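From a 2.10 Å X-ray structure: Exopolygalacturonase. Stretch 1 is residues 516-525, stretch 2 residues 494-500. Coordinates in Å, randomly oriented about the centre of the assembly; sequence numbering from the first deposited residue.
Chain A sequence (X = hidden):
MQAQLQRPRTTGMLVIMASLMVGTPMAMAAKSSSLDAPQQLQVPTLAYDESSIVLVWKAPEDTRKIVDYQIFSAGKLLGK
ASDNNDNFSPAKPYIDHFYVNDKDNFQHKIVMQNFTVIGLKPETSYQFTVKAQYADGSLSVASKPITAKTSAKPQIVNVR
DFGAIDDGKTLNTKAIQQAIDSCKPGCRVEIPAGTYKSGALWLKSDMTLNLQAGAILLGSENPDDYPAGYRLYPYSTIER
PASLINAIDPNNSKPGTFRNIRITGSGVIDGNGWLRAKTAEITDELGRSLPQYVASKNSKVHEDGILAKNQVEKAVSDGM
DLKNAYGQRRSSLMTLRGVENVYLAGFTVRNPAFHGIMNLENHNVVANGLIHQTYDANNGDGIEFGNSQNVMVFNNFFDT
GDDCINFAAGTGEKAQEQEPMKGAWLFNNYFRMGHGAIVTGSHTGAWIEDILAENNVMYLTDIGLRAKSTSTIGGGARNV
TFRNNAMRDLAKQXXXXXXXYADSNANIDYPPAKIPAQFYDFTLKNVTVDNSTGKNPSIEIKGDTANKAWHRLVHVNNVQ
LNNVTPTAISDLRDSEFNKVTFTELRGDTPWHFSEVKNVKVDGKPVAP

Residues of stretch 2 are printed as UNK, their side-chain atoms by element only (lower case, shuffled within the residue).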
# COMPACT_ATOMS: atom_id res chain seq x y z
N PRO A 516 -8.80 24.53 8.58
CA PRO A 516 -7.57 23.78 8.89
C PRO A 516 -7.72 22.24 9.00
O PRO A 516 -8.84 21.70 9.04
CB PRO A 516 -7.10 24.39 10.22
CG PRO A 516 -8.35 24.92 10.86
CD PRO A 516 -9.32 25.26 9.75
N ALA A 517 -6.58 21.55 9.05
CA ALA A 517 -6.52 20.09 9.04
C ALA A 517 -6.85 19.51 10.41
O ALA A 517 -6.59 20.14 11.44
CB ALA A 517 -5.15 19.60 8.56
N GLN A 518 -7.41 18.31 10.40
CA GLN A 518 -7.86 17.63 11.62
C GLN A 518 -8.00 16.12 11.42
O GLN A 518 -8.39 15.64 10.35
CB GLN A 518 -9.19 18.23 12.12
CG GLN A 518 -10.32 18.22 11.08
CD GLN A 518 -11.39 19.28 11.32
OE1 GLN A 518 -12.06 19.29 12.36
NE2 GLN A 518 -11.57 20.18 10.35
N PHE A 519 -7.66 15.38 12.47
CA PHE A 519 -7.89 13.94 12.52
C PHE A 519 -8.95 13.63 13.57
O PHE A 519 -8.88 14.11 14.70
CB PHE A 519 -6.59 13.20 12.84
CG PHE A 519 -5.51 13.39 11.81
CD1 PHE A 519 -5.64 12.84 10.53
CD2 PHE A 519 -4.36 14.11 12.12
CE1 PHE A 519 -4.65 13.02 9.57
CE2 PHE A 519 -3.36 14.28 11.18
CZ PHE A 519 -3.50 13.74 9.90
N TYR A 520 -9.96 12.87 13.17
CA TYR A 520 -11.01 12.44 14.09
C TYR A 520 -11.64 11.11 13.68
O TYR A 520 -11.61 10.71 12.50
CB TYR A 520 -12.05 13.55 14.32
CG TYR A 520 -12.96 13.86 13.16
CD1 TYR A 520 -14.13 13.14 12.95
CD2 TYR A 520 -12.65 14.90 12.27
CE1 TYR A 520 -14.97 13.42 11.87
CE2 TYR A 520 -13.49 15.19 11.19
CZ TYR A 520 -14.64 14.45 11.00
OH TYR A 520 -15.47 14.72 9.93
N ASP A 521 -12.22 10.42 14.66
CA ASP A 521 -12.89 9.14 14.42
C ASP A 521 -11.85 8.10 13.97
O ASP A 521 -11.90 7.58 12.85
CB ASP A 521 -14.07 9.32 13.44
CG ASP A 521 -14.91 8.08 13.29
OD1 ASP A 521 -14.92 7.24 14.22
OD2 ASP A 521 -15.55 7.93 12.22
N PHE A 522 -10.90 7.84 14.86
CA PHE A 522 -9.87 6.81 14.69
C PHE A 522 -10.10 5.74 15.73
O PHE A 522 -10.32 6.03 16.90
CB PHE A 522 -8.46 7.39 14.88
CG PHE A 522 -7.82 7.94 13.63
CD1 PHE A 522 -8.50 8.85 12.81
CD2 PHE A 522 -6.52 7.55 13.27
CE1 PHE A 522 -7.90 9.35 11.66
CE2 PHE A 522 -5.92 8.07 12.11
CZ PHE A 522 -6.61 8.96 11.32
N THR A 523 -10.02 4.50 15.28
CA THR A 523 -10.21 3.33 16.11
C THR A 523 -8.98 2.42 16.05
O THR A 523 -8.59 1.94 14.97
CB THR A 523 -11.47 2.57 15.68
OG1 THR A 523 -12.60 3.43 15.86
CG2 THR A 523 -11.66 1.29 16.48
N LEU A 524 -8.39 2.21 17.23
CA LEU A 524 -7.37 1.21 17.46
C LEU A 524 -7.93 0.12 18.40
O LEU A 524 -8.22 0.38 19.55
CB LEU A 524 -6.12 1.85 18.05
CG LEU A 524 -4.77 1.14 17.83
CD1 LEU A 524 -4.13 1.61 16.54
CD2 LEU A 524 -3.86 1.44 19.00
N LYS A 525 -8.07 -1.10 17.87
CA LYS A 525 -8.74 -2.21 18.56
C LYS A 525 -8.05 -3.54 18.28
O LYS A 525 -7.63 -3.79 17.15
CB LYS A 525 -10.19 -2.31 18.08
CG LYS A 525 -11.12 -2.99 19.07
CD LYS A 525 -12.60 -2.79 18.72
CE LYS A 525 -12.99 -1.30 18.66
NZ LYS A 525 -14.46 -1.05 18.90
N UNK A 494 4.08 2.84 17.68
CA UNK A 494 2.88 2.07 17.39
C UNK A 494 1.88 2.89 16.56
O UNK A 494 1.41 2.45 15.50
c UNK A 494 2.21 1.57 18.70
c UNK A 494 0.91 0.88 18.42
c UNK A 494 3.15 0.67 19.51
N UNK A 495 1.52 4.07 17.06
CA UNK A 495 0.62 4.97 16.36
C UNK A 495 1.09 6.41 16.54
O UNK A 495 1.51 6.80 17.63
c UNK A 495 -1.83 5.69 16.12
c UNK A 495 -0.83 4.79 16.83
c UNK A 495 -3.69 6.03 18.17
s UNK A 495 -3.55 5.34 16.52
N UNK A 496 1.04 7.17 15.46
CA UNK A 496 1.27 8.62 15.51
C UNK A 496 0.16 9.37 14.77
O UNK A 496 -0.36 8.91 13.75
c UNK A 496 2.97 10.49 15.38
c UNK A 496 2.65 9.06 14.96
c UNK A 496 3.73 8.15 15.46
N UNK A 497 -0.23 10.50 15.34
CA UNK A 497 -1.20 11.42 14.77
C UNK A 497 -0.64 12.81 15.07
O UNK A 497 -0.85 13.35 16.15
c UNK A 497 -3.14 9.86 15.45
c UNK A 497 -2.55 11.26 15.45
c UNK A 497 -5.71 10.78 14.91
s UNK A 497 -4.81 9.86 16.13
N UNK A 498 0.12 13.37 14.13
CA UNK A 498 0.66 14.72 14.30
C UNK A 498 -0.08 15.71 13.41
O UNK A 498 -0.47 15.38 12.29
c UNK A 498 2.17 14.81 14.06
c UNK A 498 2.93 14.45 15.31
o UNK A 498 2.56 13.92 13.01
N UNK A 499 -0.28 16.92 13.95
CA UNK A 499 -0.96 18.03 13.27
C UNK A 499 -0.16 19.30 13.54
O UNK A 499 -0.21 19.85 14.65
c UNK A 499 -4.85 18.53 13.60
c UNK A 499 -3.34 19.87 12.12
c UNK A 499 -3.54 18.54 12.83
c UNK A 499 -2.39 18.18 13.78
N UNK A 500 0.58 19.76 12.54
CA UNK A 500 1.51 20.87 12.74
C UNK A 500 1.01 22.21 12.13
O UNK A 500 1.24 22.50 10.95
c UNK A 500 2.93 20.47 12.24
o UNK A 500 4.55 18.81 12.97
c UNK A 500 3.35 19.03 12.66
o UNK A 500 2.50 18.12 12.66

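Position 494 carries three side-chain carbons, with two methyls branching directly from CB. No side-chain atom comes within 4.5 Å of stretch 1, although the CA-to-CB bond points toward it. A three-carbon side chain forked at CB is valine, so this is Val494. It sits where the chain turns a corner, and its compact apolar side chain suits a buried site.

Position 495 has an unbranched side chain of two carbons, a sulfur and a terminal carbon. The sulfur lies 3.8 Å from CD1 of Leu524. A thioether in an unbranched chain identifies Met495. Its CA-to-CB bond points toward stretch 1, and its t, t start extends the chain across the gap. That reach matters, because the CA atoms of Leu524 and Met495 are 8.9 Å apart.

Position 496 again shows three carbons forked at CB, but here the side chain is out of reach of stretch 1. This is Val496. It is buried, and a branched apolar side chain suits both a strand and a dry environment.

Position 497 repeats the pattern of two carbons, a sulfur and a terminal carbon. That last carbon lies 3.3 Å from CB of Phe519 and 3.7 Å from CD2 of Phe522. The residue is Met497. Its CA-to-CB bond points sideways, yet the flexible chain brings its end nearer. The methyl CE stands 3.7 Å from the centroid of the Phe522 ring, only 11° off the ring normal, making a CH-pi contact over one face. The sulfur SD is 4.6 Å from the same centroid, in an oblique sulfur-aromatic approach. A slender, flexible side chain can place its methyl over the Phe522 ring and against CB of Phe519 at once.

Position 498 has one carbon bearing an oxygen and a methyl, which is threonine. The CA-to-CB bond of Thr498 points away from stretch 1; at this partly exposed site the beta-branch suits a strand, and OG1 is hydrogen-bonded elsewhere in the structure. The backbone makes the contact: Thr498 O lies 3.3 Å from CE2 of Phe519, at the ring edge, where polarized C-H groups can face a carbonyl oxygen favourably.

Position 499 has four side-chain carbons forked at the second, and both terminal methyls lie near O of Ala517. The residue is Leu499. Its CD1 is 3.2 Å and its CD2 3.3 Å from O of Ala517; CD1 is also 3.7 Å from CA of Gln518, and CD2 is 4.0 Å from CB of Ala517. A forked, apolar side chain can cover this buried backbone.

Position 500 has two carbons, the second carrying two oxygens, and touches nothing on stretch 1. This is Asp500, whose carboxylate suits an exposed site.

The strands run at 143° to each other, their axes 7.9 Å apart at closest approach, and no hydrogen bond joins them. Side chains pack instead: Leu499 with Ala517, Met497 with Phe519 and Phe522, Met495 with Leu524, with backbone atoms of Thr498, Ala517 and Gln518 taking part. The stretches bury 451 Å² in all, both sides summed, and apolar packing is the main element.

Stretch 2 494-500: VMVMTLD
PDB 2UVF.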